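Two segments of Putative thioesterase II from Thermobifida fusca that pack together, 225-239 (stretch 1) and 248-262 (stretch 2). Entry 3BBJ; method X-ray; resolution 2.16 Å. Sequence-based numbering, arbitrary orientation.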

# COMPACT_ATOMS: atom_id res chain seq x y z
N ARG A 225 -4.46 12.16 -2.72
CA ARG A 225 -3.86 12.72 -3.93
C ARG A 225 -4.27 14.15 -4.29
O ARG A 225 -3.55 14.85 -5.02
N ALA A 226 -5.44 14.56 -3.82
CA ALA A 226 -6.00 15.89 -4.03
C ALA A 226 -6.97 16.14 -2.88
O ALA A 226 -7.42 15.20 -2.22
N ILE A 227 -7.24 17.42 -2.62
CA ILE A 227 -8.16 17.83 -1.57
C ILE A 227 -9.55 17.87 -2.20
O ILE A 227 -9.79 18.69 -3.09
N PRO A 228 -10.47 17.00 -1.74
CA PRO A 228 -11.78 16.98 -2.34
C PRO A 228 -12.71 18.04 -1.76
O PRO A 228 -12.57 18.44 -0.59
N GLU A 229 -13.65 18.48 -2.59
CA GLU A 229 -14.71 19.35 -2.09
C GLU A 229 -15.78 18.39 -1.54
O GLU A 229 -15.88 17.26 -2.00
N PRO A 230 -16.57 18.84 -0.54
CA PRO A 230 -17.62 17.98 0.02
C PRO A 230 -18.57 17.38 -1.01
O PRO A 230 -18.75 17.94 -2.10
N GLY A 231 -19.14 16.23 -0.66
CA GLY A 231 -20.11 15.54 -1.51
C GLY A 231 -19.76 14.08 -1.68
O GLY A 231 -18.68 13.63 -1.24
N PRO A 232 -20.67 13.32 -2.32
CA PRO A 232 -20.47 11.90 -2.48
C PRO A 232 -19.22 11.62 -3.32
O PRO A 232 -18.90 12.38 -4.24
N LEU A 233 -18.55 10.53 -3.00
CA LEU A 233 -17.36 10.13 -3.76
C LEU A 233 -17.72 9.02 -4.73
O LEU A 233 -18.48 8.11 -4.39
N ALA A 234 -17.21 9.13 -5.96
CA ALA A 234 -17.29 8.04 -6.93
C ALA A 234 -16.20 7.03 -6.56
O ALA A 234 -15.08 7.43 -6.23
N PHE A 235 -16.53 5.73 -6.62
CA PHE A 235 -15.60 4.68 -6.25
C PHE A 235 -15.49 3.61 -7.32
O PHE A 235 -16.37 3.45 -8.14
N ARG A 236 -14.37 2.90 -7.29
CA ARG A 236 -14.18 1.71 -8.11
C ARG A 236 -13.34 0.77 -7.29
O ARG A 236 -12.30 1.18 -6.72
N SER A 237 -13.79 -0.49 -7.23
CA SER A 237 -13.12 -1.54 -6.47
C SER A 237 -12.77 -2.71 -7.36
O SER A 237 -13.60 -3.19 -8.09
N THR A 238 -11.52 -3.17 -7.31
CA THR A 238 -11.07 -4.25 -8.15
C THR A 238 -10.16 -5.19 -7.38
O THR A 238 -9.76 -4.90 -6.26
N CYS A 239 -9.85 -6.31 -8.02
CA CYS A 239 -9.04 -7.36 -7.43
C CYS A 239 -8.32 -8.07 -8.56
O CYS A 239 -8.93 -8.41 -9.57
N ASP A 248 -6.41 -9.23 -2.92
CA ASP A 248 -6.15 -7.79 -2.93
C ASP A 248 -7.45 -7.04 -3.28
O ASP A 248 -8.17 -7.43 -4.20
N GLU A 249 -7.75 -5.99 -2.52
CA GLU A 249 -8.89 -5.11 -2.82
C GLU A 249 -8.36 -3.71 -3.07
O GLU A 249 -7.83 -3.06 -2.19
N ASN A 250 -8.53 -3.24 -4.29
CA ASN A 250 -7.99 -1.96 -4.71
C ASN A 250 -9.14 -0.98 -4.87
O ASN A 250 -9.97 -1.17 -5.75
N VAL A 251 -9.17 0.07 -4.04
CA VAL A 251 -10.25 1.05 -4.09
C VAL A 251 -9.72 2.45 -4.45
O VAL A 251 -8.83 2.98 -3.80
N ASP A 252 -10.27 3.03 -5.50
CA ASP A 252 -9.93 4.40 -5.87
C ASP A 252 -11.18 5.25 -5.67
O ASP A 252 -12.31 4.77 -5.88
N LEU A 253 -10.98 6.48 -5.21
CA LEU A 253 -12.07 7.41 -5.00
C LEU A 253 -11.82 8.71 -5.76
O LEU A 253 -10.70 9.25 -5.74
N TRP A 254 -12.87 9.20 -6.42
CA TRP A 254 -12.85 10.48 -7.13
C TRP A 254 -13.93 11.38 -6.54
O TRP A 254 -14.91 10.89 -5.96
N ASP A 255 -13.75 12.68 -6.70
CA ASP A 255 -14.73 13.64 -6.20
C ASP A 255 -15.77 13.99 -7.28
O ASP A 255 -15.70 13.51 -8.41
N ALA A 256 -16.72 14.84 -6.88
CA ALA A 256 -17.75 15.37 -7.78
C ALA A 256 -17.20 15.88 -9.11
O ALA A 256 -17.85 15.76 -10.14
N ARG A 257 -15.99 16.44 -9.07
CA ARG A 257 -15.36 17.04 -10.26
C ARG A 257 -14.57 16.06 -11.09
O ARG A 257 -14.00 16.44 -12.10
N GLY A 258 -14.53 14.80 -10.66
CA GLY A 258 -13.75 13.78 -11.36
C GLY A 258 -12.27 13.78 -11.03
O GLY A 258 -11.46 13.22 -11.78
N ARG A 259 -11.90 14.39 -9.90
CA ARG A 259 -10.51 14.46 -9.48
C ARG A 259 -10.18 13.30 -8.56
O ARG A 259 -10.87 13.09 -7.56
N LEU A 260 -9.17 12.54 -8.92
CA LEU A 260 -8.73 11.43 -8.09
C LEU A 260 -8.28 11.99 -6.73
O LEU A 260 -7.41 12.86 -6.67
N VAL A 261 -8.89 11.49 -5.66
CA VAL A 261 -8.56 11.95 -4.30
C VAL A 261 -7.93 10.86 -3.41
O VAL A 261 -7.17 11.19 -2.53
N ALA A 262 -8.27 9.59 -3.63
CA ALA A 262 -7.76 8.45 -2.81
C ALA A 262 -7.42 7.23 -3.66
O ALA A 262 -8.15 6.90 -4.59

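The most unusual feature of this contact is Arg259, which reaches back from beyond the Asp255–Gly258 turn to hold the loop before strand 233-238. Its CA-to-CB bond points toward that loop, and with chi1 m, chi2 t and chi3 p its NH1 donates to Ile227 O at 3.2 Å, while NH2 makes a weak bond to the same Ile227 O at 3.3 Å. The methyl of Ala226 lies over one face of the guanidinium, its CB 3.8 Å from Arg259 NH2. Asp255 (chi1 p) steadies the arginine through a salt bridge, Asp255 OD2 to Arg259 NH1 at 2.8 Å, and Asp255 OD1 accepts from Arg259 N at 2.7 Å.

Beside this polar knot, Val261 (m) fills an apolar pocket: its CG1 is 3.6 Å from Pro228 CB, and its CG2 is 4.2 Å from Leu233 CD2.

Strands 233-238 and 248-254 pair antiparallel; along each strand successive side chains alternate between the two faces, and paired residues share a face. On one, Leu253 (chi1 m, chi2 t) places CD2 3.6 Å from Phe235 CB; Phe235 (chi1 p) touches Leu253 through its CB, while its ring leads off from the other strand. Farther along this face, Ser237 OG (chi1 t) packs 3.8 Å from Val251 CG2.

The other face carries Ala234, Trp254, Arg236, Asp252, Thr238 and Asn250. Ala234 CB sits 4.2 Å from Trp254 CB, and the indole (chi1 m) extends along the sheet until its CH2 lies 3.7 Å from Arg236 NH2, near the ring plane. That same NH2 forms a salt bridge with Asp252 OD2 at 2.8 Å, though as a hydrogen bond it is weak, with an N-H...acceptor angle of 118°. Asn250 (m) gives a weak bond from ND2 to Thr238 OG1 at 3.5 Å and a firmer one from ND2 to Asp248 OD2 at 2.9 Å. Water 1 donates to Asn250 O at 2.8 Å and bonds weakly with Thr238 OG1 at 3.4 Å.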

# COMPACT_ATOMS: atom_id res chain seq x y z
CB ARG A 225 -4.20 11.81 -5.11
CG ARG A 225 -3.73 10.34 -4.94
CD ARG A 225 -2.28 10.23 -4.49
NE ARG A 225 -1.38 11.09 -5.27
CZ ARG A 225 -0.91 10.81 -6.49
NH1 ARG A 225 -1.23 9.68 -7.11
NH2 ARG A 225 -0.09 11.66 -7.09
CB ALA A 226 -6.75 15.96 -5.35
CB ILE A 227 -7.79 19.23 -1.04
CG1 ILE A 227 -6.37 19.24 -0.44
CG2 ILE A 227 -8.84 19.70 -0.02
CD1 ILE A 227 -6.17 18.38 0.82
CB PRO A 228 -12.32 15.60 -1.96
CG PRO A 228 -11.74 15.35 -0.64
CD PRO A 228 -10.37 16.03 -0.63
CB GLU A 229 -15.26 20.25 -3.21
CG GLU A 229 -15.61 21.68 -2.77
CD GLU A 229 -14.39 22.47 -2.26
OE1 GLU A 229 -13.44 22.68 -3.04
OE2 GLU A 229 -14.40 22.91 -1.08
CB PRO A 230 -18.37 18.91 0.98
CG PRO A 230 -17.35 19.93 1.39
CD PRO A 230 -16.52 20.15 0.16
CB PRO A 232 -21.74 11.44 -3.22
CG PRO A 232 -22.26 12.64 -3.87
CD PRO A 232 -21.93 13.76 -2.95
CB LEU A 233 -16.26 9.67 -2.80
CG LEU A 233 -15.83 10.81 -1.87
CD1 LEU A 233 -15.02 10.33 -0.67
CD2 LEU A 233 -15.07 11.85 -2.66
CB ALA A 234 -17.03 8.58 -8.35
CB PHE A 235 -16.00 4.01 -4.93
CG PHE A 235 -17.26 3.12 -5.03
CD1 PHE A 235 -17.17 1.79 -5.44
CD2 PHE A 235 -18.50 3.61 -4.67
CE1 PHE A 235 -18.32 1.00 -5.54
CE2 PHE A 235 -19.64 2.82 -4.75
CZ PHE A 235 -19.55 1.52 -5.19
CB ARG A 236 -13.46 2.02 -9.42
CG ARG A 236 -13.18 0.74 -10.23
CD ARG A 236 -12.14 0.90 -11.34
NE ARG A 236 -11.04 1.78 -10.94
CZ ARG A 236 -9.87 1.89 -11.57
NH1 ARG A 236 -9.61 1.13 -12.64
NH2 ARG A 236 -8.97 2.75 -11.12
CB SER A 237 -14.00 -2.04 -5.34
OG SER A 237 -13.28 -3.00 -4.60
CB THR A 238 -10.34 -3.72 -9.41
OG1 THR A 238 -9.10 -3.14 -9.04
CG2 THR A 238 -11.18 -2.68 -10.10
CB CYS A 239 -9.93 -8.36 -6.68
SG CYS A 239 -9.09 -9.86 -6.17
CB ASP A 248 -5.04 -7.43 -3.92
CG ASP A 248 -5.38 -7.80 -5.36
OD1 ASP A 248 -5.52 -9.01 -5.64
OD2 ASP A 248 -5.50 -6.89 -6.21
CB GLU A 249 -9.89 -5.11 -1.66
CG GLU A 249 -11.12 -4.23 -1.83
CD GLU A 249 -12.11 -4.37 -0.65
OE1 GLU A 249 -12.52 -5.52 -0.33
OE2 GLU A 249 -12.49 -3.33 -0.05
CB ASN A 250 -7.28 -2.17 -6.03
CG ASN A 250 -6.39 -3.39 -6.00
OD1 ASN A 250 -5.54 -3.48 -5.14
ND2 ASN A 250 -6.61 -4.35 -6.91
CB VAL A 251 -11.02 1.09 -2.72
CG1 VAL A 251 -12.05 2.22 -2.69
CG2 VAL A 251 -11.68 -0.26 -2.43
CB ASP A 252 -9.42 4.48 -7.31
CG ASP A 252 -8.15 3.66 -7.51
OD1 ASP A 252 -7.19 3.85 -6.73
OD2 ASP A 252 -8.10 2.80 -8.42
CB LEU A 253 -12.23 7.72 -3.50
CG LEU A 253 -12.47 6.58 -2.52
CD1 LEU A 253 -12.50 7.09 -1.04
CD2 LEU A 253 -13.75 5.85 -2.85
CB TRP A 254 -13.17 10.31 -8.61
CG TRP A 254 -12.17 9.53 -9.40
CD1 TRP A 254 -11.23 10.03 -10.26
CD2 TRP A 254 -12.03 8.11 -9.43
NE1 TRP A 254 -10.50 9.00 -10.82
CE2 TRP A 254 -10.98 7.81 -10.33
CE3 TRP A 254 -12.70 7.07 -8.80
CZ2 TRP A 254 -10.57 6.50 -10.59
CZ3 TRP A 254 -12.30 5.76 -9.06
CH2 TRP A 254 -11.24 5.49 -9.94
CB ASP A 255 -14.03 14.91 -5.66
CG ASP A 255 -13.47 15.82 -6.77
OD1 ASP A 255 -13.46 15.47 -7.97
OD2 ASP A 255 -13.01 16.92 -6.39
CB ALA A 256 -18.55 16.50 -7.08
CB ARG A 257 -14.44 18.18 -9.83
CG ARG A 257 -15.16 19.26 -9.03
CD ARG A 257 -14.24 19.96 -8.06
NE ARG A 257 -13.15 20.65 -8.74
CZ ARG A 257 -12.23 21.38 -8.13
NH1 ARG A 257 -12.26 21.54 -6.80
NH2 ARG A 257 -11.28 21.96 -8.85
CB ARG A 259 -10.23 15.79 -8.77
CG ARG A 259 -10.35 16.99 -9.72
CD ARG A 259 -10.65 18.31 -9.00
NE ARG A 259 -9.57 18.78 -8.12
CZ ARG A 259 -9.56 18.73 -6.79
NH1 ARG A 259 -10.57 18.23 -6.11
NH2 ARG A 259 -8.52 19.21 -6.13
CB LEU A 260 -7.59 10.66 -8.77
CG LEU A 260 -6.96 9.48 -8.02
CD1 LEU A 260 -7.98 8.31 -7.87
CD2 LEU A 260 -5.63 9.01 -8.67
CB VAL A 261 -9.80 12.56 -3.56
CG1 VAL A 261 -10.31 13.80 -4.28
CG2 VAL A 261 -10.92 11.54 -3.44
CB ALA A 262 -8.78 8.03 -1.76
O HOH W 1 -9.93 0.10 -8.26